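Local coordinates for protein 2-hydroxy-3-oxopropionate reductase (Polaromonas sp. JS666, PDB 4DLL) that probably catalyses the NAD(P)H-dependent reduction of 2-hydroxy-3-oxopropionate (tartronate semialdehyde) to D-glycerate, at residues V100-L105 / A135-A140; A65-L70 / A75-Q80. All blocks are in the same frame, centred on the assembly; numbering follows the deposited sequence.

Contact 1 of 2, residues V100-L105 / A135-A140; sequences VVQDVL and AARLGA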
ATOM      1  N   VAL A 100      25.519 -10.112  15.880  1.00 40.75           N
ATOM      2  CA  VAL A 100      26.593 -10.239  14.887  1.00 41.15           C
ATOM      3  C   VAL A 100      27.323  -8.910  14.753  1.00 40.62           C
ATOM      4  O   VAL A 100      28.559  -8.878  14.770  1.00 39.37           O
ATOM      5  CB  VAL A 100      26.052 -10.744  13.495  1.00 41.42           C
ATOM      6  CG1 VAL A 100      27.184 -11.013  12.491  1.00 42.03           C
ATOM      7  CG2 VAL A 100      25.224 -12.011  13.656  1.00 42.45           C
ATOM      8  N   VAL A 101      26.563  -7.810  14.656  1.00 41.59           N
ATOM      9  CA  VAL A 101      27.199  -6.500  14.515  1.00 42.20           C
ATOM     10  C   VAL A 101      28.089  -6.194  15.725  1.00 43.12           C
ATOM     11  O   VAL A 101      29.236  -5.815  15.543  1.00 43.90           O
ATOM     12  CB  VAL A 101      26.216  -5.355  14.200  1.00 42.38           C
ATOM     13  CG1 VAL A 101      26.908  -3.991  14.401  1.00 41.03           C
ATOM     14  CG2 VAL A 101      25.773  -5.446  12.783  1.00 42.20           C
ATOM     15  N   GLN A 102      27.578  -6.421  16.938  1.00 44.55           N
ATOM     16  CA  GLN A 102      28.314  -6.235  18.183  1.00 44.53           C
ATOM     17  C   GLN A 102      29.611  -7.028  18.164  1.00 44.55           C
ATOM     18  O   GLN A 102      30.672  -6.491  18.463  1.00 43.55           O
ATOM     19  CB  GLN A 102      27.427  -6.667  19.357  1.00 45.93           C
ATOM     20  CG  GLN A 102      28.173  -7.149  20.662  1.00 48.84           C
ATOM     21  CD  GLN A 102      28.108  -6.152  21.813  1.00 55.16           C
ATOM     22  OE1 GLN A 102      27.168  -5.348  21.919  1.00 56.40           O
ATOM     23  NE2 GLN A 102      29.105  -6.218  22.703  1.00 58.66           N
ATOM     24  N   ASP A 103      29.500  -8.313  17.815  1.00 44.94           N
ATOM     25  CA  ASP A 103      30.625  -9.233  17.821  1.00 45.66           C
ATOM     26  C   ASP A 103      31.707  -8.743  16.866  1.00 44.70           C
ATOM     27  O   ASP A 103      32.830  -8.416  17.284  1.00 44.17           O
ATOM     28  CB  ASP A 103      30.172 -10.638  17.429  1.00 46.78           C
ATOM     29  CG  ASP A 103      31.245 -11.679  17.684  1.00 50.34           C
ATOM     30  OD1 ASP A 103      31.246 -12.265  18.793  1.00 54.95           O
ATOM     31  OD2 ASP A 103      32.113 -11.886  16.801  1.00 54.13           O
ATOM     32  N   VAL A 104      31.360  -8.649  15.588  1.00 43.64           N
ATOM     33  CA  VAL A 104      32.272  -8.048  14.595  1.00 42.76           C
ATOM     34  C   VAL A 104      32.960  -6.717  15.017  1.00 43.05           C
ATOM     35  O   VAL A 104      34.187  -6.575  14.904  1.00 42.03           O
ATOM     36  CB  VAL A 104      31.605  -7.912  13.212  1.00 42.11           C
ATOM     37  CG1 VAL A 104      32.597  -7.337  12.200  1.00 39.68           C
ATOM     38  CG2 VAL A 104      31.157  -9.273  12.752  1.00 40.55           C
ATOM     39  N   LEU A 105      32.171  -5.767  15.518  1.00 43.44           N
ATOM     40  CA  LEU A 105      32.711  -4.473  15.888  1.00 44.53           C
ATOM     41  C   LEU A 105      33.654  -4.595  17.079  1.00 46.80           C
ATOM     42  O   LEU A 105      34.736  -4.010  17.091  1.00 47.89           O
ATOM     43  CB  LEU A 105      31.567  -3.510  16.238  1.00 43.91           C
ATOM     44  CG  LEU A 105      31.013  -2.545  15.165  1.00 39.58           C
ATOM     45  CD1 LEU A 105      29.879  -1.732  15.778  1.00 36.11           C
ATOM     46  CD2 LEU A 105      32.106  -1.632  14.686  1.00 29.36           C
ATOM     47  N   ALA A 135      26.320   3.608  18.286  1.00 33.07           N
ATOM     48  CA  ALA A 135      26.716   4.986  18.038  1.00 33.05           C
ATOM     49  C   ALA A 135      27.485   5.590  19.257  1.00 35.10           C
ATOM     50  O   ALA A 135      28.489   6.304  19.071  1.00 33.79           O
ATOM     51  CB  ALA A 135      25.480   5.782  17.729  1.00 33.01           C
ATOM     52  N   ALA A 136      27.050   5.253  20.499  1.00 35.83           N
ATOM     53  CA  ALA A 136      27.753   5.738  21.717  1.00 36.94           C
ATOM     54  C   ALA A 136      29.178   5.137  21.824  1.00 38.01           C
ATOM     55  O   ALA A 136      30.136   5.908  21.972  1.00 38.30           O
ATOM     56  CB  ALA A 136      26.909   5.479  23.022  1.00 35.89           C
ATOM     57  N   ARG A 137      29.314   3.796  21.700  1.00 38.54           N
ATOM     58  CA  ARG A 137      30.627   3.137  21.780  1.00 40.10           C
ATOM     59  C   ARG A 137      31.601   3.668  20.736  1.00 39.96           C
ATOM     60  O   ARG A 137      32.705   4.105  21.079  1.00 40.00           O
ATOM     61  CB  ARG A 137      30.563   1.621  21.626  1.00 39.76           C
ATOM     62  CG  ARG A 137      29.416   0.948  22.287  1.00 44.90           C
ATOM     63  CD  ARG A 137      29.666   0.442  23.660  1.00 50.20           C
ATOM     64  NE  ARG A 137      30.466  -0.792  23.651  1.00 54.38           N
ATOM     65  CZ  ARG A 137      29.985  -2.030  23.477  1.00 55.57           C
ATOM     66  NH1 ARG A 137      28.684  -2.249  23.260  1.00 55.11           N
ATOM     67  NH2 ARG A 137      30.822  -3.064  23.509  1.00 55.71           N
ATOM     68  N   LEU A 138      31.229   3.601  19.460  1.00 40.15           N
ATOM     69  CA  LEU A 138      32.113   4.152  18.411  1.00 40.18           C
ATOM     70  C   LEU A 138      32.484   5.612  18.662  1.00 39.99           C
ATOM     71  O   LEU A 138      33.633   6.011  18.455  1.00 40.52           O
ATOM     72  CB  LEU A 138      31.564   3.959  16.981  1.00 38.75           C
ATOM     73  CG  LEU A 138      31.103   2.556  16.613  1.00 38.56           C
ATOM     74  CD1 LEU A 138      30.656   2.440  15.175  1.00 37.35           C
ATOM     75  CD2 LEU A 138      32.150   1.504  16.893  1.00 39.23           C
ATOM     76  N   GLY A 139      31.520   6.419  19.064  1.00 40.33           N
ATOM     77  CA  GLY A 139      31.817   7.806  19.394  1.00 40.98           C
ATOM     78  C   GLY A 139      32.860   7.856  20.513  1.00 41.58           C
ATOM     79  O   GLY A 139      33.830   8.625  20.433  1.00 41.32           O
ATOM     80  N   ALA A 140      32.704   6.994  21.528  1.00 41.49           N
ATOM     81  CA  ALA A 140      33.743   6.834  22.585  1.00 41.05           C
ATOM     82  C   ALA A 140      35.116   6.782  21.914  1.00 40.78           C
ATOM     83  O   ALA A 140      36.092   7.290  22.455  1.00 41.14           O
ATOM     84  CB  ALA A 140      33.521   5.542  23.418  1.00 41.07           C
TER
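The backbones carrying Leu-105 and Leu-138 come closest at these two residues, with their CA atoms 9.0 Å apart, and the two helical segments run in the same general direction. They belong to helices 98-107 and 128-140, neighbouring helices of a Rossmann-type domain that connect successive parallel strands. Across this spacing the helices meet through four side chains, in two layers.

In the outer, partly exposed layer, Gln-102 faces Arg-137. The glutamine chain leaves with CG anti to the backbone N (chi1 154°) and bends at chi2, bringing NE2 to the edge of the guanidinium, in its plane, although the amide plane is turned 48° from it. NE2 of Gln-102 lies 3.7 Å from NH2 of Arg-137 and OE1 is as far from NH1, too long in both cases for a hydrogen bond; the groups merely adjoin. Arg-137 also makes a cation-pi contact with Phe-106.

The buried inner layer is purely apolar. Phe-120 of strand 119-122 and Ala-111 of helix 110-113 touch both leucines, so the pair sits between the helices and the sheet. Their side chains cross at about a right angle: CD2 of Leu-138 meets both methyls of Leu-105, at 3.8 Å from CD2 and 4.1 Å from CD1.

Contact 2 of 2, residues A65-L70 / A75-Q80; sequences ARAASL and ATIHEQ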
ATOM      1  N   ALA A  65      31.456 -17.672  -2.782  1.00 42.29           N
ATOM      2  CA  ALA A  65      31.056 -17.408  -4.167  1.00 41.28           C
ATOM      3  C   ALA A  65      30.734 -15.928  -4.379  1.00 41.60           C
ATOM      4  O   ALA A  65      30.881 -15.394  -5.499  1.00 41.16           O
ATOM      5  CB  ALA A  65      29.861 -18.285  -4.560  1.00 40.80           C
ATOM      6  N   ARG A  66      30.301 -15.281  -3.301  1.00 41.38           N
ATOM      7  CA  ARG A  66      30.015 -13.863  -3.341  1.00 42.23           C
ATOM      8  C   ARG A  66      31.367 -13.167  -3.326  1.00 42.02           C
ATOM      9  O   ARG A  66      31.650 -12.327  -4.165  1.00 41.78           O
ATOM     10  CB  ARG A  66      29.131 -13.432  -2.154  1.00 41.91           C
ATOM     11  N   ALA A  67      32.209 -13.570  -2.386  1.00 42.64           N
ATOM     12  CA  ALA A  67      33.619 -13.173  -2.369  1.00 43.17           C
ATOM     13  C   ALA A  67      34.242 -13.217  -3.790  1.00 43.30           C
ATOM     14  O   ALA A  67      34.810 -12.224  -4.235  1.00 43.46           O
ATOM     15  CB  ALA A  67      34.418 -14.056  -1.385  1.00 42.82           C
ATOM     16  N   ALA A  68      34.070 -14.334  -4.503  1.00 43.26           N
ATOM     17  CA  ALA A  68      34.617 -14.474  -5.877  1.00 43.73           C
ATOM     18  C   ALA A  68      34.006 -13.479  -6.861  1.00 43.32           C
ATOM     19  O   ALA A  68      34.713 -12.910  -7.680  1.00 42.86           O
ATOM     20  CB  ALA A  68      34.469 -15.907  -6.417  1.00 42.95           C
ATOM     21  N   SER A  69      32.695 -13.297  -6.756  1.00 42.89           N
ATOM     22  CA  SER A  69      31.968 -12.362  -7.570  1.00 42.98           C
ATOM     23  C   SER A  69      32.430 -10.933  -7.353  1.00 42.96           C
ATOM     24  O   SER A  69      32.438 -10.112  -8.283  1.00 44.27           O
ATOM     25  CB  SER A  69      30.497 -12.463  -7.239  1.00 43.28           C
ATOM     26  OG  SER A  69      29.893 -13.562  -7.880  1.00 43.76           O
ATOM     27  N   LEU A  70      32.790 -10.643  -6.114  1.00 42.59           N
ATOM     28  CA  LEU A  70      33.279  -9.337  -5.680  1.00 41.43           C
ATOM     29  C   LEU A  70      34.724  -9.109  -6.092  1.00 41.54           C
ATOM     30  O   LEU A  70      35.093  -7.989  -6.534  1.00 40.86           O
ATOM     31  CB  LEU A  70      33.164  -9.226  -4.137  1.00 40.92           C
ATOM     32  CG  LEU A  70      31.758  -9.031  -3.559  1.00 40.01           C
ATOM     33  CD1 LEU A  70      31.674  -9.389  -2.064  1.00 35.86           C
ATOM     34  CD2 LEU A  70      31.292  -7.590  -3.842  1.00 33.27           C
ATOM     35  N   ALA A  75      37.290  -5.784  -5.950  1.00 48.13           N
ATOM     36  CA  ALA A  75      37.333  -5.742  -4.494  1.00 47.34           C
ATOM     37  C   ALA A  75      38.454  -6.614  -3.899  1.00 47.35           C
ATOM     38  O   ALA A  75      38.731  -7.688  -4.420  1.00 46.93           O
ATOM     39  CB  ALA A  75      35.970  -6.165  -3.940  1.00 47.12           C
ATOM     40  N   THR A  76      39.070  -6.162  -2.809  1.00 46.54           N
ATOM     41  CA  THR A  76      40.039  -6.961  -2.092  1.00 47.32           C
ATOM     42  C   THR A  76      39.343  -7.660  -0.916  1.00 46.92           C
ATOM     43  O   THR A  76      38.759  -7.007  -0.044  1.00 46.35           O
ATOM     44  CB  THR A  76      41.222  -6.104  -1.523  1.00 47.69           C
ATOM     45  OG1 THR A  76      41.753  -5.259  -2.545  1.00 49.30           O
ATOM     46  CG2 THR A  76      42.356  -7.018  -0.955  1.00 48.21           C
ATOM     47  N   ILE A  77      39.441  -8.979  -0.866  1.00 46.55           N
ATOM     48  CA  ILE A  77      38.811  -9.724   0.211  1.00 46.18           C
ATOM     49  C   ILE A  77      39.805  -9.974   1.346  1.00 46.12           C
ATOM     50  O   ILE A  77      40.959 -10.260   1.093  1.00 47.54           O
ATOM     51  CB  ILE A  77      38.205 -11.013  -0.319  1.00 45.76           C
ATOM     52  CG1 ILE A  77      37.555 -10.790  -1.702  1.00 46.67           C
ATOM     53  CG2 ILE A  77      37.247 -11.646   0.665  1.00 45.00           C
ATOM     54  CD1 ILE A  77      36.404  -9.821  -1.831  1.00 44.82           C
ATOM     55  N   HIS A  78      39.378  -9.846   2.596  1.00 45.72           N
ATOM     56  CA  HIS A  78      40.246 -10.140   3.745  1.00 45.50           C
ATOM     57  C   HIS A  78      39.664 -11.280   4.573  1.00 45.85           C
ATOM     58  O   HIS A  78      38.443 -11.457   4.623  1.00 45.96           O
ATOM     59  CB  HIS A  78      40.467  -8.885   4.579  1.00 44.87           C
ATOM     60  CG  HIS A  78      40.986  -7.743   3.774  1.00 46.17           C
ATOM     61  ND1 HIS A  78      42.294  -7.313   3.849  1.00 47.92           N
ATOM     62  CD2 HIS A  78      40.391  -6.976   2.822  1.00 46.94           C
ATOM     63  CE1 HIS A  78      42.476  -6.310   3.004  1.00 48.09           C
ATOM     64  NE2 HIS A  78      41.337  -6.088   2.364  1.00 47.23           N
ATOM     65  N   GLU A  79      40.527 -12.079   5.184  1.00 46.19           N
ATOM     66  CA  GLU A  79      40.050 -13.191   6.030  1.00 47.35           C
ATOM     67  C   GLU A  79      39.472 -12.653   7.370  1.00 46.66           C
ATOM     68  O   GLU A  79      38.476 -13.171   7.868  1.00 45.55           O
ATOM     69  CB  GLU A  79      41.172 -14.245   6.241  1.00 47.81           C
ATOM     70  CG  GLU A  79      40.796 -15.473   7.113  1.00 51.57           C
ATOM     71  CD  GLU A  79      39.783 -16.421   6.455  1.00 57.15           C
ATOM     72  OE1 GLU A  79      39.418 -16.215   5.247  1.00 58.91           O
ATOM     73  OE2 GLU A  79      39.347 -17.384   7.157  1.00 59.42           O
ATOM     74  N   GLN A  80      40.097 -11.597   7.910  1.00 47.22           N
ATOM     75  CA  GLN A  80      39.693 -10.956   9.180  1.00 47.75           C
ATOM     76  C   GLN A  80      39.103  -9.568   8.899  1.00 46.88           C
ATOM     77  O   GLN A  80      39.661  -8.785   8.120  1.00 46.38           O
ATOM     78  CB  GLN A  80      40.895 -10.809  10.122  1.00 48.36           C
ATOM     79  CG  GLN A  80      41.327 -12.072  10.842  1.00 51.91           C
ATOM     80  CD  GLN A  80      42.657 -11.871  11.565  1.00 59.46           C
ATOM     81  OE1 GLN A  80      43.214 -10.761  11.607  1.00 61.74           O
ATOM     82  NE2 GLN A  80      43.179 -12.950  12.136  1.00 62.77           N
TER
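The peptide carbonyl of Leu-70 is the flat group through which this contact is made: the N-H of Ala-75 approaches it from 32° off the carbonyl plane, and the Ala-75 methyl crowds the same oxygen, with CB 3.3 Å from O of Leu-70. A second carbonyl, that of Ala-65, is approached on both faces, by Ser-69 N from one and by Ser-69 OG from the other. The setting is a beta-alpha-beta unit of the Rossmann fold, in which helix 64-71 returns the chain to strand 76-78 at the rim of the sheet.

The tight return shows in the backbone. The CA atoms of Leu-70 and Ala-75 are 5.5 Å apart, and a single hydrogen bond, noticeably bent at the hydrogen, spans the turn from Ala-75 N to Leu-70 O at 3.2 Å.

Beyond the turn, apolar side chains join helix and strand. CB of Leu-70 sits near CB of Ala-75 at 4.2 Å, while the rest of its side chain enters the layer formed by Val-59 of the adjoining strand and Leu-44 and Ala-47 of helix 43-52. Ile-77 extends the contact toward the preceding helical turn. Its CG1 stands anti to the carbonyl carbon (chi1 -39°); this, with chi2 near -62°, brings CD1 against the helix, 4.0 Å from CB of Leu-70. The same methyl lies 3.8 Å from the carbonyl O of Ala-67, and the other branch of the isoleucine places CG2 4.2 Å from CB of Ala-67.

Overall arrangement
Both contacts illustrate how one Rossmann-type sheet is dressed by its helices, each at a different step of the chain. Contact 2 closes a single beta-alpha-beta unit at the outer strand 76-78; contact 1, later in sequence, joins helices 98-107 and 128-140, from the connections on either side of strand 119-122 in the chain. Their centres are about 23 Å apart and their nearest atoms about 8 Å, so they do not touch. As is usual in this fold, the helices concerned lie on opposite faces of the sheet. Contact 2 lies beside the probable dinucleotide-binding turn: Leu-70 touches Thr-39 and lies near, without touching, Gly-38, Gly-40 and Gly-43 of a GxGxxG-type pattern.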